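Local coordinates for protein putative alpha/beta hydrolase (Desulfitobacterium hafniense, PDB 4RPC) that probably hydrolyses ester or related bonds as a member of the alpha/beta hydrolase family, its natural substrate being unknown, at residues A[12-17]-A[32-37]; A[104-109]-A[199-204]; A[143-148]-A[171-176]. All blocks are in the same frame, centred on the assembly; numbering follows the deposited sequence.

Interaction 1. Residues A[12-17]-A[32-37]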
loop_
_atom_site.group_PDB
_atom_site.type_symbol
_atom_site.label_atom_id
_atom_site.label_comp_id
_atom_site.label_asym_id
_atom_site.label_seq_id
_atom_site.Cartn_x
_atom_site.Cartn_y
_atom_site.Cartn_z
ATOM N N LYS A 12 1.639 14.889 -6.932
ATOM C CA LYS A 12 0.792 14.291 -8.043
ATOM C C LYS A 12 -0.327 13.382 -7.441
ATOM O O LYS A 12 -0.176 12.170 -7.291
ATOM C CB LYS A 12 1.667 13.567 -9.084
ATOM C CG LYS A 12 1.348 13.925 -10.548
ATOM C CD LYS A 12 2.564 14.540 -11.303
ATOM C CE LYS A 12 3.665 13.542 -11.696
ATOM N NZ LYS A 12 3.296 12.655 -12.839
ATOM N N LEU A 13 -1.419 14.048 -7.074
ATOM C CA LEU A 13 -2.573 13.475 -6.415
ATOM C C LEU A 13 -3.791 13.595 -7.296
ATOM O O LEU A 13 -4.224 14.692 -7.607
ATOM C CB LEU A 13 -2.843 14.231 -5.119
ATOM C CG LEU A 13 -3.989 13.692 -4.270
ATOM C CD1 LEU A 13 -3.632 12.373 -3.625
ATOM C CD2 LEU A 13 -4.327 14.697 -3.201
ATOM N N HIS A 14 -4.328 12.459 -7.694
ATOM C CA HIS A 14 -5.440 12.393 -8.626
ATOM C C HIS A 14 -6.683 12.341 -7.841
ATOM O O HIS A 14 -6.711 11.721 -6.797
ATOM C CB HIS A 14 -5.394 11.125 -9.438
ATOM C CG HIS A 14 -4.192 11.011 -10.310
ATOM N ND1 HIS A 14 -4.173 11.457 -11.612
ATOM C CD2 HIS A 14 -2.972 10.497 -10.068
ATOM C CE1 HIS A 14 -2.989 11.215 -12.136
ATOM N NE2 HIS A 14 -2.242 10.636 -11.216
ATOM N N ARG A 15 -7.735 12.960 -8.364
ATOM C CA ARG A 15 -8.975 13.093 -7.610
ATOM C C ARG A 15 -10.131 12.626 -8.468
ATOM O O ARG A 15 -10.283 13.063 -9.575
ATOM C CB ARG A 15 -9.153 14.539 -7.134
ATOM C CG ARG A 15 -10.417 14.801 -6.321
ATOM C CD ARG A 15 -10.479 16.261 -5.869
ATOM N NE ARG A 15 -11.416 16.481 -4.760
ATOM C CZ ARG A 15 -11.588 17.653 -4.124
ATOM N NH1 ARG A 15 -10.881 18.729 -4.501
ATOM N NH2 ARG A 15 -12.460 17.761 -3.111
HETATM N N MSE A 16 -10.915 11.707 -7.948
HETATM C CA MSE A 16 -12.075 11.175 -8.642
HETATM C C MSE A 16 -13.257 11.087 -7.689
HETATM O O MSE A 16 -13.162 11.407 -6.495
HETATM C CB MSE A 16 -11.830 9.793 -9.261
HETATM C CG MSE A 16 -10.391 9.288 -9.231
HETATM SE SE MSE A 16 -9.688 8.964 -11.031
HETATM C CE MSE A 16 -11.263 8.994 -12.219
ATOM N N GLY A 17 -14.395 10.682 -8.236
ATOM C CA GLY A 17 -15.639 10.553 -7.463
ATOM C C GLY A 17 -16.275 11.846 -7.033
ATOM O O GLY A 17 -16.127 12.846 -7.688
ATOM N N PHE A 32 3.856 -0.524 -8.652
ATOM C CA PHE A 32 2.452 -0.514 -9.124
ATOM C C PHE A 32 2.190 0.816 -9.794
ATOM O O PHE A 32 3.105 1.643 -9.883
ATOM C CB PHE A 32 1.473 -0.751 -7.971
ATOM C CG PHE A 32 1.600 -2.103 -7.322
ATOM C CD1 PHE A 32 2.472 -3.064 -7.808
ATOM C CD2 PHE A 32 0.748 -2.459 -6.274
ATOM C CE1 PHE A 32 2.501 -4.345 -7.248
ATOM C CE2 PHE A 32 0.798 -3.717 -5.698
ATOM C CZ PHE A 32 1.685 -4.647 -6.177
ATOM N N TYR A 33 0.961 1.029 -10.252
ATOM C CA TYR A 33 0.587 2.255 -10.896
ATOM C C TYR A 33 -0.767 2.680 -10.406
ATOM O O TYR A 33 -1.646 1.871 -10.299
ATOM C CB TYR A 33 0.540 2.029 -12.412
ATOM C CG TYR A 33 0.382 3.279 -13.237
ATOM C CD1 TYR A 33 1.185 4.390 -12.986
ATOM C CD2 TYR A 33 -0.524 3.342 -14.307
ATOM C CE1 TYR A 33 1.090 5.547 -13.744
ATOM C CE2 TYR A 33 -0.632 4.497 -15.077
ATOM C CZ TYR A 33 0.168 5.612 -14.784
ATOM O OH TYR A 33 0.082 6.795 -15.494
ATOM N N TRP A 34 -0.941 3.956 -10.139
ATOM C CA TRP A 34 -2.164 4.477 -9.559
ATOM C C TRP A 34 -3.406 4.100 -10.367
ATOM O O TRP A 34 -4.420 3.780 -9.774
ATOM C CB TRP A 34 -2.098 5.993 -9.429
ATOM C CG TRP A 34 -2.299 6.733 -10.737
ATOM C CD1 TRP A 34 -1.360 7.056 -11.636
ATOM C CD2 TRP A 34 -3.547 7.229 -11.258
ATOM N NE1 TRP A 34 -1.921 7.715 -12.701
ATOM C CE2 TRP A 34 -3.270 7.845 -12.482
ATOM C CE3 TRP A 34 -4.868 7.209 -10.797
ATOM C CZ2 TRP A 34 -4.268 8.447 -13.275
ATOM C CZ3 TRP A 34 -5.878 7.811 -11.601
ATOM C CH2 TRP A 34 -5.561 8.414 -12.816
ATOM N N GLN A 35 -3.299 4.074 -11.695
ATOM C CA GLN A 35 -4.452 3.996 -12.557
ATOM C C GLN A 35 -4.873 2.596 -12.774
ATOM O O GLN A 35 -5.994 2.382 -13.187
ATOM C CB GLN A 35 -4.173 4.658 -13.899
ATOM C CG GLN A 35 -5.402 5.081 -14.690
ATOM C CD GLN A 35 -5.006 5.774 -15.973
ATOM O OE1 GLN A 35 -3.993 5.445 -16.576
ATOM N NE2 GLN A 35 -5.804 6.736 -16.403
ATOM N N THR A 36 -3.989 1.630 -12.538
ATOM C CA THR A 36 -4.361 0.224 -12.704
ATOM C C THR A 36 -4.579 -0.500 -11.404
ATOM O O THR A 36 -5.200 -1.529 -11.341
ATOM C CB THR A 36 -3.317 -0.565 -13.511
ATOM O OG1 THR A 36 -2.065 -0.564 -12.838
ATOM C CG2 THR A 36 -3.148 0.020 -14.912
ATOM N N CYS A 37 -3.989 0.019 -10.358
ATOM C CA CYS A 37 -4.107 -0.560 -9.039
ATOM C C CYS A 37 -5.556 -0.500 -8.522
ATOM O O CYS A 37 -6.051 -1.456 -7.967
ATOM C CB CYS A 37 -3.202 0.268 -8.108
ATOM S SG CYS A 37 -2.739 -0.688 -6.704
#
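His14, on the outermost strand 13-17, lays its imidazole flat on the indole of Trp34, the first residue of the short helix 34-37. The two planes lie at 14° to each other, and the imidazole and the six-membered ring of Trp34 have their centroids 3.5 Å apart, a face-to-face stack. Followed outward, His14 CB sits over the same indole face, 4.3 Å from the centroid of the six-membered ring, a CH-pi contact. CG lies above CZ3 and CH2 of Trp34, and ND1 comes over CZ2 and CH2. His14 CD2 lies 3.5 Å from Trp34 CD2 at the ring fusion, and His14 CE1 3.3 Å from Trp34 CZ2. The tip, NE2, stands 3.2 Å from Trp34 CE2, and although NE1 of the indole is close by, the angle is poor for a hydrogen bond. The NE2 bond goes instead to Glu55, whose carboxylate also forms a salt bridge with Lys12. A chi1 of 76° sets Trp34 CG between the backbone N and the carbonyl carbon, which turns the indole back over its own chain, where Gln35 CB covers the opposite face. Met16, present as selenomethionine, brings SE within 4.0 Å of Trp34 CZ3, near the plane of the six-membered ring and 82° off the normal through its centroid, a Met-aromatic contact at the edge. Ile53 of the adjoining strand 50-54 touches both Met16 and Trp34. Stacked rings thus join the start of helix 34-37, which follows strand 23-27, to the border strand 13-17. Because Glu55 grips NE2 while the indole covers a face, both tilt and rotation of His14 are restrained; the carboxylate could favour a protonated imidazole, though Lys12 shares it.

Interaction 2. Residues A[104-109]-A[199-204]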
loop_
_atom_site.group_PDB
_atom_site.type_symbol
_atom_site.label_atom_id
_atom_site.label_comp_id
_atom_site.label_asym_id
_atom_site.label_seq_id
_atom_site.Cartn_x
_atom_site.Cartn_y
_atom_site.Cartn_z
ATOM N N GLU A 104 2.347 6.116 8.309
ATOM C CA GLU A 104 3.114 7.346 8.537
ATOM C C GLU A 104 2.241 8.586 8.486
ATOM O O GLU A 104 2.466 9.574 9.231
ATOM C CB GLU A 104 4.223 7.468 7.511
ATOM C CG GLU A 104 5.094 8.683 7.619
ATOM C CD GLU A 104 5.969 8.681 8.821
ATOM O OE1 GLU A 104 6.204 7.604 9.421
ATOM O OE2 GLU A 104 6.411 9.783 9.176
HETATM N N MSE A 105 1.293 8.600 7.578
HETATM C CA MSE A 105 0.336 9.722 7.578
HETATM C C MSE A 105 -0.488 9.792 8.849
HETATM O O MSE A 105 -0.757 10.863 9.332
HETATM C CB MSE A 105 -0.544 9.661 6.342
HETATM C CG MSE A 105 0.338 10.250 5.226
HETATM SE SE MSE A 105 -0.755 10.093 3.638
HETATM C CE MSE A 105 -1.670 11.803 4.075
ATOM N N ALA A 106 -0.835 8.641 9.434
ATOM C CA ALA A 106 -1.622 8.624 10.677
ATOM C C ALA A 106 -0.838 9.114 11.868
ATOM O O ALA A 106 -1.414 9.608 12.812
ATOM C CB ALA A 106 -2.175 7.222 10.966
ATOM N N ILE A 107 0.471 8.950 11.823
ATOM C CA ILE A 107 1.360 9.332 12.903
ATOM C C ILE A 107 1.749 10.810 12.862
ATOM O O ILE A 107 1.864 11.437 13.900
ATOM C CB ILE A 107 2.642 8.494 12.808
ATOM C CG1 ILE A 107 2.352 7.038 13.131
ATOM C CG2 ILE A 107 3.764 9.108 13.643
ATOM C CD1 ILE A 107 3.580 6.169 12.887
ATOM N N ARG A 108 2.036 11.351 11.680
ATOM C CA ARG A 108 2.444 12.743 11.564
ATOM C C ARG A 108 1.401 13.697 12.141
ATOM O O ARG A 108 1.738 14.665 12.836
ATOM C CB ARG A 108 2.649 13.111 10.115
ATOM C CG ARG A 108 3.931 12.595 9.494
ATOM C CD ARG A 108 3.928 12.929 7.998
ATOM N NE ARG A 108 3.186 14.158 7.649
ATOM C CZ ARG A 108 3.676 15.405 7.689
ATOM N NH1 ARG A 108 4.934 15.634 8.065
ATOM N NH2 ARG A 108 2.896 16.434 7.352
ATOM N N GLY A 109 0.135 13.456 11.830
ATOM C CA GLY A 109 -0.945 14.198 12.473
ATOM C C GLY A 109 -1.280 15.533 11.842
ATOM O O GLY A 109 -2.167 16.227 12.334
ATOM N N ALA A 199 5.248 5.248 18.161
ATOM C CA ALA A 199 4.130 6.029 17.682
ATOM C C ALA A 199 2.810 5.586 18.313
ATOM O O ALA A 199 2.722 4.556 18.968
ATOM C CB ALA A 199 4.058 5.927 16.193
ATOM N N ARG A 200 1.804 6.437 18.186
ATOM C CA ARG A 200 0.447 6.132 18.667
ATOM C C ARG A 200 -0.453 6.706 17.615
ATOM O O ARG A 200 -0.272 7.829 17.210
ATOM C CB ARG A 200 0.140 6.774 20.021
ATOM C CG ARG A 200 0.830 6.114 21.226
ATOM C CD ARG A 200 0.428 4.658 21.476
ATOM N NE ARG A 200 -0.776 4.588 22.308
ATOM C CZ ARG A 200 -1.584 3.534 22.453
ATOM N NH1 ARG A 200 -1.368 2.395 21.815
ATOM N NH2 ARG A 200 -2.627 3.635 23.252
ATOM N N VAL A 201 -1.388 5.937 17.118
ATOM C CA VAL A 201 -2.352 6.546 16.234
ATOM C C VAL A 201 -3.791 6.495 16.771
ATOM O O VAL A 201 -4.191 5.555 17.454
ATOM C CB VAL A 201 -2.237 5.974 14.804
ATOM C CG1 VAL A 201 -0.773 5.937 14.372
ATOM C CG2 VAL A 201 -2.809 4.591 14.682
ATOM N N ASP A 202 -4.543 7.528 16.435
ATOM C CA ASP A 202 -5.948 7.622 16.767
ATOM C C ASP A 202 -6.810 6.766 15.848
ATOM O O ASP A 202 -7.834 6.281 16.268
ATOM C CB ASP A 202 -6.400 9.062 16.667
ATOM C CG ASP A 202 -5.933 9.894 17.830
ATOM O OD1 ASP A 202 -5.180 9.353 18.692
ATOM O OD2 ASP A 202 -6.343 11.085 17.883
ATOM N N ALA A 203 -6.360 6.549 14.626
ATOM C CA ALA A 203 -7.127 5.808 13.646
ATOM C C ALA A 203 -7.484 4.397 14.105
ATOM O O ALA A 203 -6.672 3.719 14.727
ATOM C CB ALA A 203 -6.362 5.735 12.343
ATOM N N ARG A 204 -8.682 3.936 13.762
ATOM C CA ARG A 204 -8.960 2.524 13.885
ATOM C C ARG A 204 -8.190 1.825 12.777
ATOM O O ARG A 204 -8.251 2.233 11.635
ATOM C CB ARG A 204 -10.416 2.241 13.650
ATOM C CG ARG A 204 -10.710 0.753 13.715
ATOM C CD ARG A 204 -12.213 0.532 13.878
ATOM N NE ARG A 204 -12.905 1.109 12.725
ATOM C CZ ARG A 204 -14.228 1.163 12.570
ATOM N NH1 ARG A 204 -15.057 0.657 13.492
ATOM N NH2 ARG A 204 -14.708 1.733 11.472
HETATM O O HOH W 1 -4.408 8.407 13.135
HETATM O O HOH W 2 -3.141 9.899 14.847
#
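Ile107, near the C-terminal end of helix 97-108, pushes its longer branch against Ala199 and Val201 in the loop that leads into strand 204-210. CG1 lies anti to the carbonyl carbon (chi1 -69°), and from there CD1 extends over the methyl of Ala199. That approach is tight, 3.3 Å between Ile107 CD1 and Ala199 CB. Val201 supplies the second bump: its CG1 lodges between two residues of the last helical turn, 3.5 Å from Ile107 CG1 and 3.9 Å from Ala106 CB. The small Ala106 side chain leaves room for this methyl beside the helix. Tyr192 and Leu194 pack on Ile107 as well, and Leu116 of strand 112-119 touches Ala106.

Next to the apolar patch, two waters bridge the backbones. Both donate to Ala106 O, water 2 from 2.7 Å. Asp202 N in turn donates to water 2. Ala203 N donates to water 1 over 3.1 Å. The main chain of Val201 bonds to Ile226 and Arg228. The chemistry is therefore divided: aliphatic carbons set how closely helix and loop approach, while water carries the polar link, giving a carbonyl at the helix end two donors and each loop amide an acceptor.

Interaction 3. Residues A[143-148]-A[171-176]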
loop_
_atom_site.group_PDB
_atom_site.type_symbol
_atom_site.label_atom_id
_atom_site.label_comp_id
_atom_site.label_asym_id
_atom_site.label_seq_id
_atom_site.Cartn_x
_atom_site.Cartn_y
_atom_site.Cartn_z
ATOM N N ASN A 143 11.069 -9.137 -13.625
ATOM C CA ASN A 143 10.944 -10.467 -14.196
ATOM C C ASN A 143 9.498 -10.920 -14.386
ATOM O O ASN A 143 9.204 -11.647 -15.320
ATOM C CB ASN A 143 11.717 -11.503 -13.393
ATOM C CG ASN A 143 13.147 -11.621 -13.836
ATOM O OD1 ASN A 143 13.451 -11.492 -14.993
ATOM N ND2 ASN A 143 14.034 -11.842 -12.906
ATOM N N LEU A 144 8.593 -10.476 -13.535
ATOM C CA LEU A 144 7.187 -10.843 -13.700
ATOM C C LEU A 144 6.661 -10.386 -15.048
ATOM O O LEU A 144 5.803 -11.031 -15.620
ATOM C CB LEU A 144 6.323 -10.250 -12.598
ATOM C CG LEU A 144 6.625 -10.753 -11.194
ATOM C CD1 LEU A 144 5.796 -9.987 -10.162
ATOM C CD2 LEU A 144 6.324 -12.233 -11.105
ATOM N N LEU A 145 7.204 -9.277 -15.549
ATOM C CA LEU A 145 6.793 -8.698 -16.832
ATOM C C LEU A 145 7.241 -9.548 -17.978
ATOM O O LEU A 145 6.698 -9.457 -19.042
ATOM C CB LEU A 145 7.347 -7.249 -17.014
ATOM C CG LEU A 145 6.860 -6.221 -15.974
ATOM C CD1 LEU A 145 7.737 -4.966 -15.973
ATOM C CD2 LEU A 145 5.372 -5.855 -16.142
ATOM N N ALA A 146 8.260 -10.350 -17.768
ATOM C CA ALA A 146 8.573 -11.411 -18.685
ATOM C C ALA A 146 7.770 -12.692 -18.441
ATOM O O ALA A 146 7.984 -13.677 -19.131
ATOM C CB ALA A 146 10.058 -11.726 -18.599
ATOM N N GLY A 147 6.884 -12.707 -17.453
ATOM C CA GLY A 147 6.154 -13.931 -17.096
ATOM C C GLY A 147 7.023 -14.942 -16.379
ATOM O O GLY A 147 6.686 -16.107 -16.304
ATOM N N GLU A 148 8.129 -14.488 -15.819
ATOM C CA GLU A 148 8.967 -15.366 -15.042
ATOM C C GLU A 148 8.574 -15.329 -13.555
ATOM O O GLU A 148 8.297 -14.277 -13.012
ATOM C CB GLU A 148 10.401 -14.922 -15.212
ATOM C CG GLU A 148 11.414 -15.711 -14.438
ATOM C CD GLU A 148 12.793 -15.118 -14.625
ATOM O OE1 GLU A 148 13.163 -14.848 -15.809
ATOM O OE2 GLU A 148 13.474 -14.879 -13.582
ATOM N N PRO A 171 -0.350 -8.315 -13.565
ATOM C CA PRO A 171 -1.209 -7.200 -13.942
ATOM C C PRO A 171 -1.047 -5.920 -13.104
ATOM O O PRO A 171 -1.586 -4.884 -13.521
ATOM C CB PRO A 171 -2.643 -7.726 -13.693
ATOM C CG PRO A 171 -2.551 -9.183 -13.473
ATOM C CD PRO A 171 -1.107 -9.544 -13.237
ATOM N N LEU A 172 -0.430 -6.001 -11.906
ATOM C CA LEU A 172 -0.258 -4.840 -11.067
ATOM C C LEU A 172 1.044 -4.107 -11.290
ATOM O O LEU A 172 1.190 -2.994 -10.838
ATOM C CB LEU A 172 -0.306 -5.211 -9.574
ATOM C CG LEU A 172 -1.658 -5.733 -9.110
ATOM C CD1 LEU A 172 -1.559 -6.259 -7.687
ATOM C CD2 LEU A 172 -2.680 -4.620 -9.220
ATOM N N ILE A 173 2.005 -4.736 -11.924
ATOM C CA ILE A 173 3.297 -4.092 -12.161
ATOM C C ILE A 173 3.145 -3.053 -13.253
ATOM O O ILE A 173 2.632 -3.320 -14.306
ATOM C CB ILE A 173 4.337 -5.089 -12.613
ATOM C CG1 ILE A 173 4.466 -6.247 -11.627
ATOM C CG2 ILE A 173 5.649 -4.363 -12.832
ATOM C CD1 ILE A 173 4.839 -5.851 -10.197
ATOM N N TYR A 174 3.593 -1.845 -12.996
ATOM C CA TYR A 174 3.416 -0.763 -13.935
ATOM C C TYR A 174 4.260 -1.114 -15.141
ATOM O O TYR A 174 5.454 -1.394 -15.044
ATOM C CB TYR A 174 3.800 0.603 -13.300
ATOM C CG TYR A 174 3.810 1.803 -14.233
ATOM C CD1 TYR A 174 2.803 2.023 -15.147
ATOM C CD2 TYR A 174 4.857 2.722 -14.176
ATOM C CE1 TYR A 174 2.846 3.105 -16.017
ATOM C CE2 TYR A 174 4.918 3.801 -15.025
ATOM C CZ TYR A 174 3.924 4.002 -15.914
ATOM O OH TYR A 174 4.025 5.110 -16.690
ATOM N N GLU A 175 3.637 -1.101 -16.301
ATOM C CA GLU A 175 4.322 -1.634 -17.464
ATOM C C GLU A 175 5.492 -0.746 -17.926
ATOM O O GLU A 175 6.370 -1.229 -18.598
ATOM C CB GLU A 175 3.321 -1.957 -18.579
ATOM C CG GLU A 175 2.716 -0.752 -19.223
ATOM C CD GLU A 175 1.759 -1.125 -20.355
ATOM O OE1 GLU A 175 1.288 -2.290 -20.445
ATOM O OE2 GLU A 175 1.477 -0.221 -21.164
ATOM N N HIS A 176 5.528 0.518 -17.519
ATOM C CA HIS A 176 6.628 1.429 -17.889
ATOM C C HIS A 176 7.517 1.842 -16.736
ATOM O O HIS A 176 8.222 2.853 -16.811
ATOM C CB HIS A 176 6.082 2.674 -18.563
ATOM C CG HIS A 176 5.385 2.390 -19.846
ATOM N ND1 HIS A 176 5.970 1.649 -20.856
ATOM C CD2 HIS A 176 4.156 2.741 -20.289
ATOM C CE1 HIS A 176 5.122 1.552 -21.865
ATOM N NE2 HIS A 176 4.018 2.209 -21.543
#
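The C-terminal end of helix 130-145, closed by a Schellman motif at Gly147, packs its last turn against the loop between helices 165-169 and 179-191. These helices lie between strands 112-119 and 204-210, where alpha/beta hydrolases commonly carry their cap. Leu145 makes the closest contact: its CD2 is 3.6 Å from Ile173 CG2, and CD1 and CG of the leucine flank the same methyl at 3.8 Å each. With chi1 at -55°, Ile173 sets CG1 beside its backbone N and CG2 across from it, so that CG2 faces the leucine fork and CG1 is left for a second neighbour. That neighbour is Leu144, whose CD1 is 4.2 Å from Ile173 CG1; Val166 and Leu169 of helix 165-169 also pack on Leu144. CD1 of Leu145 further approaches the carbonyl O of Tyr174 at 4.3 Å, a loose contact. Shortening Leu145 to an alanine would probably leave Ile173 CG2 without the fork around it and open a gap between helix end and loop. The interlocking parts are aliphatic branches, so the hold rests on burial and shape, with no polar pairing across it to fix one orientation.

How the interactions relate
From the N terminus, interaction 1 closes first: a short loop carrying strand 23-27 brings 32-37 back to strand 13-17 at the sheet border. Interaction 2 then spans a long excursion, from the end of helix 97-108 to the approach to strand 204-210. Interaction 3 closes wholly within that excursion, joining helix 130-145 to the loop at 171-176. Interactions 2 and 3 are remote, their centres 33 Å apart on opposite sides of the chain's centre. Interactions 1 and 3 do touch: the rings of Tyr33 and Tyr174 stack, and Phe32 CD1 lies 3.3 Å from Leu172 O, linking the loop after strand 23-27 to the helical insertion.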